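Local atomic coordinates of sortase B (Clostridium perfringens, PDB entry 5YFK), a protein that is a cysteine transpeptidase of the class B sortases, a family that typically joins proteins bearing a sorting signal to the bacterial cell wall. Residues S98-V110 / I167-Y180. The protein carries 1 engineered substitution. Sequence-based numbering, arbitrary orientation.
Sequences SENNLNDDSNIVV and IKTKFSNKEDYEKY
D105 OD2 is gripped by three donors. K170 NZ, 2.7 Å from D105 OD2, forms a salt bridge on the syn side, slightly out of the carboxylate plane; N100 ND2 donates to the anti lone pair of OD2, and N101 N comes from above the plane. Bends at chi2 and chi4 (-63° and -74°) curl the lysine back so that its end comes to the carboxylate oxygens, CE alongside OD1; NZ also donates to E99 O at 2.9 Å, so that one ammonium group joins the two ends of the 99-105 loop. The N100 amide is pinned in its own plane: besides D105, ND2 reaches N107 O at 3.0 Å, while OD1 takes V109 N. Methyl CG2 of T169 packs against this amide, 3.2 Å from N100 ND2, and against V109 CG2, which I167 CG2 also meets at 3.8 Å. In the sortase beta-barrel fold, residues 167-169 run beside strand 107-111, in the loop that connects helix 160-166 to helix 174-186. N107 points across to it with CG anti to the backbone N (chi1 -173°), its ND2 giving a fairly straight bond to K168 O at 2.9 Å and its OD1 held by T205. Water bridges S106 N to T169 O. Farther along, S106 CB sits over one face of the Y177 ring, a CH-pi contact, while Y177 OH bonds to D201 O. F171 has Y177 CD1 over one face and sets its own CZ over a face of Y180.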
ATOM      1  N   SER A  98      -0.653 -12.117  -0.348  1.00 17.96           N
ATOM      2  CA  SER A  98      -0.513 -13.275  -1.255  1.00 19.43           C
ATOM      3  C   SER A  98      -1.865 -13.859  -1.685  1.00 18.58           C
ATOM      4  O   SER A  98      -1.960 -14.418  -2.771  1.00 22.54           O
ATOM      5  CB  SER A  98       0.310 -14.373  -0.578  1.00 18.31           C
ATOM      6  OG  SER A  98      -0.326 -14.786   0.626  1.00 19.19           O
ATOM      7  N   GLU A  99      -2.918 -13.562  -0.919  1.00 27.34           N
ATOM      8  CA  GLU A  99      -4.271 -14.061  -1.201  1.00 28.96           C
ATOM      9  C   GLU A  99      -5.083 -13.084  -2.078  1.00 31.85           C
ATOM     10  O   GLU A  99      -6.124 -13.453  -2.610  1.00 21.86           O
ATOM     11  CB  GLU A  99      -5.025 -14.338   0.104  1.00 32.83           C
ATOM     12  CG  GLU A  99      -4.309 -15.264   1.074  1.00 39.66           C
ATOM     13  CD  GLU A  99      -3.742 -16.503   0.391  1.00 55.73           C
ATOM     14  OE1 GLU A  99      -2.494 -16.687   0.379  1.00 41.96           O
ATOM     15  OE2 GLU A  99      -4.546 -17.257  -0.201  1.00 44.17           O
ATOM     16  N   ASN A 100      -4.569 -11.869  -2.297  1.00 22.95           N
ATOM     17  CA  ASN A 100      -5.262 -10.910  -3.140  1.00 21.97           C
ATOM     18  C   ASN A 100      -5.411 -11.391  -4.566  1.00 24.57           C
ATOM     19  O   ASN A 100      -4.428 -11.766  -5.220  1.00 23.38           O
ATOM     20  CB  ASN A 100      -4.545  -9.560  -3.148  1.00 19.99           C
ATOM     21  CG  ASN A 100      -5.251  -8.502  -2.308  1.00 15.77           C
ATOM     22  OD1 ASN A 100      -4.589  -7.626  -1.762  1.00 15.56           O
ATOM     23  ND2 ASN A 100      -6.571  -8.487  -2.325  1.00 17.29           N
ATOM     24  N   ASN A 101      -6.636 -11.314  -5.075  1.00 18.14           N
ATOM     25  CA  ASN A 101      -6.847 -11.323  -6.528  1.00 19.28           C
ATOM     26  C   ASN A 101      -7.048  -9.912  -7.032  1.00 14.56           C
ATOM     27  O   ASN A 101      -8.115  -9.300  -6.813  1.00 14.27           O
ATOM     28  CB  ASN A 101      -8.031 -12.218  -6.913  1.00 20.67           C
ATOM     29  CG  ASN A 101      -8.278 -12.260  -8.417  1.00 22.88           C
ATOM     30  OD1 ASN A 101      -8.013 -11.306  -9.140  1.00 27.30           O
ATOM     31  ND2 ASN A 101      -8.659 -13.423  -8.903  1.00 27.76           N
ATOM     32  N   LEU A 102      -6.029  -9.386  -7.719  1.00 19.08           N
ATOM     33  CA  LEU A 102      -5.983  -7.963  -8.052  1.00 21.61           C
ATOM     34  C   LEU A 102      -6.988  -7.592  -9.140  1.00 20.06           C
ATOM     35  O   LEU A 102      -7.469  -6.458  -9.191  1.00 21.65           O
ATOM     36  CB  LEU A 102      -4.576  -7.552  -8.482  1.00 21.63           C
ATOM     37  CG  LEU A 102      -3.505  -7.617  -7.388  1.00 21.43           C
ATOM     38  CD1 LEU A 102      -2.174  -7.128  -7.947  1.00 23.10           C
ATOM     39  CD2 LEU A 102      -3.936  -6.755  -6.202  1.00 19.62           C
ATOM     40  N   ASN A 103      -7.451  -8.583  -9.900  1.00 23.08           N
ATOM     41  CA  ASN A 103      -8.523  -8.323 -10.873  1.00 20.51           C
ATOM     42  C   ASN A 103      -9.896  -8.215 -10.238  1.00 19.56           C
ATOM     43  O   ASN A 103     -10.756  -7.477 -10.730  1.00 25.71           O
ATOM     44  CB  ASN A 103      -8.546  -9.411 -11.943  1.00 26.94           C
ATOM     45  CG  ASN A 103      -7.296  -9.400 -12.803  1.00 32.55           C
ATOM     46  OD1 ASN A 103      -6.847  -8.343 -13.249  1.00 36.85           O
ATOM     47  ND2 ASN A 103      -6.653 -10.554 -12.915  1.00 42.84           N
ATOM     48  N   ASP A 104     -10.092  -8.955  -9.145  1.00 17.38           N
ATOM     49  CA  ASP A 104     -11.421  -9.137  -8.568  1.00 18.11           C
ATOM     50  C   ASP A 104     -11.645  -8.426  -7.244  1.00 17.42           C
ATOM     51  O   ASP A 104     -12.766  -7.938  -6.973  1.00 19.75           O
ATOM     52  CB  ASP A 104     -11.735 -10.623  -8.406  1.00 21.14           C
ATOM     53  CG  ASP A 104     -11.639 -11.391  -9.717  1.00 23.68           C
ATOM     54  OD1 ASP A 104     -11.597 -10.760 -10.798  1.00 21.52           O
ATOM     55  OD2 ASP A 104     -11.683 -12.636  -9.652  1.00 26.67           O
ATOM     56  N   ASP A 105     -10.648  -8.444  -6.365  1.00 15.38           N
ATOM     57  CA  ASP A 105     -10.919  -8.152  -4.954  1.00 15.57           C
ATOM     58  C   ASP A 105     -11.294  -6.664  -4.722  1.00 14.91           C
ATOM     59  O   ASP A 105     -10.735  -5.761  -5.353  1.00 13.60           O
ATOM     60  CB  ASP A 105      -9.712  -8.541  -4.103  1.00 16.73           C
ATOM     61  CG  ASP A 105      -9.504 -10.046  -4.014  1.00 19.76           C
ATOM     62  OD1 ASP A 105     -10.378 -10.823  -4.484  1.00 17.15           O
ATOM     63  OD2 ASP A 105      -8.429 -10.443  -3.520  1.00 17.55           O
ATOM     64  N   SER A 106     -12.208  -6.413  -3.787  1.00 17.18           N
ATOM     65  CA  SER A 106     -12.603  -5.029  -3.467  1.00 19.44           C
ATOM     66  C   SER A 106     -11.630  -4.326  -2.489  1.00 15.50           C
ATOM     67  O   SER A 106     -11.670  -3.102  -2.349  1.00 16.32           O
ATOM     68  CB  SER A 106     -14.047  -4.988  -2.942  1.00 24.01           C
ATOM     69  OG  SER A 106     -14.961  -4.877  -4.028  1.00 29.01           O
ATOM     70  N   ASN A 107     -10.766  -5.092  -1.824  1.00 15.68           N
ATOM     71  CA  ASN A 107      -9.739  -4.508  -0.921  1.00 12.78           C
ATOM     72  C   ASN A 107      -8.380  -5.035  -1.326  1.00 13.84           C
ATOM     73  O   ASN A 107      -8.133  -6.230  -1.231  1.00 17.60           O
ATOM     74  CB  ASN A 107     -10.015  -4.882   0.523  1.00 14.48           C
ATOM     75  CG  ASN A 107      -9.096  -4.184   1.512  1.00 12.17           C
ATOM     76  OD1 ASN A 107      -8.379  -3.219   1.174  1.00 15.43           O
ATOM     77  ND2 ASN A 107      -9.139  -4.644   2.757  1.00 13.13           N
ATOM     78  N   ILE A 108      -7.530  -4.137  -1.793  1.00 11.90           N
ATOM     79  CA  ILE A 108      -6.148  -4.467  -2.116  1.00 11.93           C
ATOM     80  C   ILE A 108      -5.327  -4.178  -0.859  1.00 15.22           C
ATOM     81  O   ILE A 108      -5.303  -3.052  -0.360  1.00 14.31           O
ATOM     82  CB  ILE A 108      -5.656  -3.622  -3.290  1.00 14.10           C
ATOM     83  CG1 ILE A 108      -6.571  -3.842  -4.506  1.00 16.74           C
ATOM     84  CG2 ILE A 108      -4.188  -3.951  -3.600  1.00 15.85           C
ATOM     85  CD1 ILE A 108      -6.457  -2.786  -5.584  1.00 23.00           C
ATOM     86  N   VAL A 109      -4.636  -5.196  -0.370  1.00 13.90           N
ATOM     87  CA  VAL A 109      -3.957  -5.057   0.908  1.00 13.45           C
ATOM     88  C   VAL A 109      -2.473  -5.133   0.718  1.00 12.04           C
ATOM     89  O   VAL A 109      -1.957  -6.101   0.145  1.00 13.70           O
ATOM     90  CB  VAL A 109      -4.408  -6.147   1.900  1.00 12.92           C
ATOM     91  CG1 VAL A 109      -3.588  -6.095   3.179  1.00 14.09           C
ATOM     92  CG2 VAL A 109      -5.884  -5.984   2.199  1.00 11.63           C
ATOM     93  N   VAL A 110      -1.776  -4.095   1.186  1.00 13.94           N
ATOM     94  CA  VAL A 110      -0.366  -3.956   0.915  1.00 11.53           C
ATOM     95  C   VAL A 110       0.386  -3.760   2.236  1.00 12.42           C
ATOM     96  O   VAL A 110      -0.044  -2.965   3.084  1.00 13.25           O
ATOM     97  CB  VAL A 110      -0.107  -2.764  -0.045  1.00 11.70           C
ATOM     98  CG1 VAL A 110       1.366  -2.575  -0.331  1.00 11.01           C
ATOM     99  CG2 VAL A 110      -0.889  -2.945  -1.334  1.00 14.10           C
ATOM    100  N   ILE A 167      -8.677  -7.941   8.922  1.00 16.02           N
ATOM    101  CA  ILE A 167      -8.454  -7.481   7.527  1.00 16.76           C
ATOM    102  C   ILE A 167      -8.919  -8.588   6.558  1.00 19.59           C
ATOM    103  O   ILE A 167      -8.577  -9.767   6.734  1.00 19.60           O
ATOM    104  CB  ILE A 167      -6.978  -7.122   7.258  1.00 18.85           C
ATOM    105  CG1 ILE A 167      -6.567  -5.871   8.060  1.00 18.25           C
ATOM    106  CG2 ILE A 167      -6.732  -6.889   5.766  1.00 22.78           C
ATOM    107  CD1 ILE A 167      -7.406  -4.644   7.761  1.00 18.58           C
ATOM    108  N   LYS A 168      -9.728  -8.205   5.572  1.00 15.46           N
ATOM    109  CA  LYS A 168     -10.326  -9.136   4.613  1.00 16.17           C
ATOM    110  C   LYS A 168     -10.098  -8.594   3.196  1.00 19.70           C
ATOM    111  O   LYS A 168     -10.185  -7.374   2.982  1.00 16.70           O
ATOM    112  CB  LYS A 168     -11.840  -9.227   4.831  1.00 21.09           C
ATOM    113  CG  LYS A 168     -12.279  -9.816   6.167  1.00 25.12           C
ATOM    114  CD  LYS A 168     -13.748  -9.511   6.428  1.00 35.70           C
ATOM    115  CE  LYS A 168     -14.672 -10.321   5.516  1.00 60.14           C
ATOM    116  NZ  LYS A 168     -16.123 -10.056   5.772  1.00 58.78           N
ATOM    117  N   THR A 169      -9.860  -9.506   2.245  1.00 20.80           N
ATOM    118  CA  THR A 169      -9.792  -9.186   0.810  1.00 20.86           C
ATOM    119  C   THR A 169     -11.009  -9.706   0.021  1.00 20.39           C
ATOM    120  O   THR A 169     -11.297  -9.233  -1.075  1.00 25.05           O
ATOM    121  CB  THR A 169      -8.531  -9.784   0.170  1.00 17.80           C
ATOM    122  OG1 THR A 169      -8.489 -11.202   0.403  1.00 22.89           O
ATOM    123  CG2 THR A 169      -7.241  -9.161   0.779  1.00 22.49           C
ATOM    124  N   LYS A 170     -11.787 -10.562   0.659  1.00 19.15           N
ATOM    125  CA  LYS A 170     -12.831 -11.323   0.010  1.00 22.39           C
ATOM    126  C   LYS A 170     -14.089 -11.040   0.789  1.00 20.18           C
ATOM    127  O   LYS A 170     -14.065 -11.109   2.008  1.00 23.73           O
ATOM    128  CB  LYS A 170     -12.543 -12.829   0.097  1.00 28.76           C
ATOM    129  CG  LYS A 170     -11.281 -13.279  -0.622  1.00 31.68           C
ATOM    130  CD  LYS A 170     -11.391 -13.017  -2.120  1.00 41.70           C
ATOM    131  CE  LYS A 170     -10.282 -13.698  -2.918  1.00 45.60           C
ATOM    132  NZ  LYS A 170      -8.969 -13.012  -2.771  1.00 47.43           N
ATOM    133  N   PHE A 171     -15.194 -10.782   0.088  1.00 28.17           N
ATOM    134  CA  PHE A 171     -16.480 -10.569   0.752  1.00 29.08           C
ATOM    135  C   PHE A 171     -17.606 -11.485   0.241  1.00 42.38           C
ATOM    136  O   PHE A 171     -17.712 -11.739  -0.952  1.00 42.30           O
ATOM    137  CB  PHE A 171     -16.875  -9.106   0.639  1.00 23.59           C
ATOM    138  CG  PHE A 171     -15.883  -8.177   1.280  1.00 19.93           C
ATOM    139  CD1 PHE A 171     -15.891  -7.996   2.641  1.00 19.27           C
ATOM    140  CD2 PHE A 171     -14.791  -7.704   0.553  1.00 16.16           C
ATOM    141  CE1 PHE A 171     -14.894  -7.260   3.262  1.00 22.59           C
ATOM    142  CE2 PHE A 171     -13.780  -6.988   1.165  1.00 17.21           C
ATOM    143  CZ  PHE A 171     -13.804  -6.811   2.533  1.00 18.96           C
ATOM    144  N   SER A 172     -18.441 -11.981   1.155  1.00 43.95           N
ATOM    145  CA  SER A 172     -19.565 -12.837   0.758  1.00 55.81           C
ATOM    146  C   SER A 172     -20.462 -12.070  -0.208  1.00 51.02           C
ATOM    147  O   SER A 172     -20.507 -12.376  -1.398  1.00 63.61           O
ATOM    148  CB  SER A 172     -20.369 -13.279   1.986  1.00 58.73           C
ATOM    149  OG  SER A 172     -19.625 -14.188   2.787  1.00 60.67           O
ATOM    150  N   ASN A 173     -20.948 -10.927   0.261  1.00 41.37           N
ATOM    151  CA  ASN A 173     -21.947 -10.148  -0.461  1.00 42.37           C
ATOM    152  C   ASN A 173     -21.752  -8.675  -0.175  1.00 34.27           C
ATOM    153  O   ASN A 173     -20.899  -8.314   0.635  1.00 28.33           O
ATOM    154  CB  ASN A 173     -23.362 -10.571  -0.047  1.00 34.20           C
ATOM    155  CG  ASN A 173     -23.547 -10.612   1.461  1.00 40.63           C
ATOM    156  OD1 ASN A 173     -23.270  -9.642   2.155  1.00 29.93           O
ATOM    157  ND2 ASN A 173     -24.121 -11.702   1.956  1.00 48.69           N
ATOM    158  N   LYS A 174     -22.586  -7.853  -0.807  1.00 33.14           N
ATOM    159  CA  LYS A 174     -22.580  -6.404  -0.647  1.00 35.71           C
ATOM    160  C   LYS A 174     -22.721  -5.973   0.819  1.00 26.52           C
ATOM    161  O   LYS A 174     -22.078  -5.012   1.263  1.00 22.59           O
ATOM    162  CB  LYS A 174     -23.740  -5.815  -1.453  1.00 48.23           C
ATOM    163  CG  LYS A 174     -23.681  -4.314  -1.661  1.00 65.59           C
ATOM    164  CD  LYS A 174     -22.931  -3.959  -2.940  1.00 69.83           C
ATOM    165  CE  LYS A 174     -23.811  -4.108  -4.169  1.00 59.11           C
ATOM    166  NZ  LYS A 174     -23.005  -4.026  -5.419  1.00 64.45           N
ATOM    167  N   GLU A 175     -23.719  -6.544   1.490  1.00 25.31           N
ATOM    168  CA  GLU A 175     -23.996  -6.245   2.898  1.00 25.76           C
ATOM    169  C   GLU A 175     -22.753  -6.447   3.780  1.00 23.38           C
ATOM    170  O   GLU A 175     -22.457  -5.636   4.683  1.00 25.16           O
ATOM    171  CB  GLU A 175     -25.135  -7.168   3.385  1.00 33.58           C
ATOM    172  CG  GLU A 175     -25.493  -7.038   4.857  1.00 47.72           C
ATOM    173  CD  GLU A 175     -26.657  -7.938   5.262  1.00 65.29           C
ATOM    174  OE1 GLU A 175     -27.569  -8.136   4.427  1.00 68.70           O
ATOM    175  OE2 GLU A 175     -26.656  -8.460   6.403  1.00 61.58           O
ATOM    176  N   ASP A 176     -22.087  -7.574   3.581  1.00 21.43           N
ATOM    177  CA  ASP A 176     -20.875  -7.911   4.329  1.00 22.48           C
ATOM    178  C   ASP A 176     -19.778  -6.895   4.049  1.00 19.51           C
ATOM    179  O   ASP A 176     -19.051  -6.497   4.948  1.00 17.70           O
ATOM    180  CB  ASP A 176     -20.380  -9.300   3.940  1.00 25.99           C
ATOM    181  CG  ASP A 176     -21.279 -10.420   4.462  1.00 40.77           C
ATOM    182  OD1 ASP A 176     -22.278 -10.130   5.160  1.00 39.53           O
ATOM    183  OD2 ASP A 176     -20.967 -11.600   4.186  1.00 55.27           O
ATOM    184  N   TYR A 177     -19.686  -6.455   2.799  1.00 20.20           N
ATOM    185  CA  TYR A 177     -18.689  -5.439   2.416  1.00 17.03           C
ATOM    186  C   TYR A 177     -19.028  -4.081   3.002  1.00 17.11           C
ATOM    187  O   TYR A 177     -18.153  -3.350   3.466  1.00 14.52           O
ATOM    188  CB  TYR A 177     -18.626  -5.336   0.904  1.00 15.66           C
ATOM    189  CG  TYR A 177     -17.550  -4.399   0.379  1.00 19.37           C
ATOM    190  CD1 TYR A 177     -16.268  -4.404   0.909  1.00 17.55           C
ATOM    191  CD2 TYR A 177     -17.859  -3.443  -0.567  1.00 19.09           C
ATOM    192  CE1 TYR A 177     -15.275  -3.590   0.386  1.00 19.93           C
ATOM    193  CE2 TYR A 177     -16.896  -2.586  -1.055  1.00 19.36           C
ATOM    194  CZ  TYR A 177     -15.602  -2.671  -0.591  1.00 15.93           C
ATOM    195  OH  TYR A 177     -14.673  -1.754  -1.057  1.00 16.85           O
ATOM    196  N   GLU A 178     -20.295  -3.704   2.936  1.00 17.77           N
ATOM    197  CA  GLU A 178     -20.695  -2.456   3.511  1.00 19.58           C
ATOM    198  C   GLU A 178     -20.359  -2.426   5.013  1.00 17.28           C
ATOM    199  O   GLU A 178     -19.873  -1.430   5.549  1.00 21.89           O
ATOM    200  CB  GLU A 178     -22.184  -2.222   3.293  1.00 23.56           C
ATOM    201  CG  GLU A 178     -22.662  -0.889   3.841  1.00 30.51           C
ATOM    202  CD  GLU A 178     -22.008   0.310   3.168  1.00 45.96           C
ATOM    203  OE1 GLU A 178     -21.336   0.132   2.131  1.00 52.61           O
ATOM    204  OE2 GLU A 178     -22.159   1.441   3.676  1.00 59.21           O
ATOM    205  N   LYS A 179     -20.598  -3.543   5.672  1.00 20.68           N
ATOM    206  CA  LYS A 179     -20.303  -3.664   7.094  1.00 20.16           C
ATOM    207  C   LYS A 179     -18.799  -3.456   7.328  1.00 19.84           C
ATOM    208  O   LYS A 179     -18.385  -2.794   8.290  1.00 16.50           O
ATOM    209  CB  LYS A 179     -20.731  -5.050   7.575  1.00 23.85           C
ATOM    210  CG  LYS A 179     -20.394  -5.343   9.034  1.00 40.59           C
ATOM    211  CD  LYS A 179     -21.129  -6.579   9.551  1.00 40.93           C
ATOM    212  CE  LYS A 179     -20.192  -7.771   9.717  1.00 54.92           C
ATOM    213  NZ  LYS A 179     -20.451  -8.846   8.713  1.00 56.39           N
ATOM    214  N   TYR A 180     -17.983  -4.096   6.489  1.00 14.51           N
ATOM    215  CA  TYR A 180     -16.521  -3.912   6.558  1.00 16.87           C
ATOM    216  C   TYR A 180     -16.088  -2.458   6.385  1.00 15.06           C
ATOM    217  O   TYR A 180     -15.250  -1.940   7.149  1.00 14.29           O
ATOM    218  CB  TYR A 180     -15.838  -4.767   5.490  1.00 17.62           C
ATOM    219  CG  TYR A 180     -14.326  -4.775   5.621  1.00 15.91           C
ATOM    220  CD1 TYR A 180     -13.696  -5.542   6.597  1.00 16.71           C
ATOM    221  CD2 TYR A 180     -13.524  -4.011   4.780  1.00 14.63           C
ATOM    222  CE1 TYR A 180     -12.318  -5.636   6.650  1.00 15.56           C
ATOM    223  CE2 TYR A 180     -12.138  -4.073   4.843  1.00 12.92           C
ATOM    224  CZ  TYR A 180     -11.534  -4.852   5.803  1.00 13.63           C
ATOM    225  OH  TYR A 180     -10.153  -4.890   5.906  1.00 15.09           O
TER
HETATM  226  O   HOH W   1     -13.343  -8.717  -2.504  1.00 23.69           O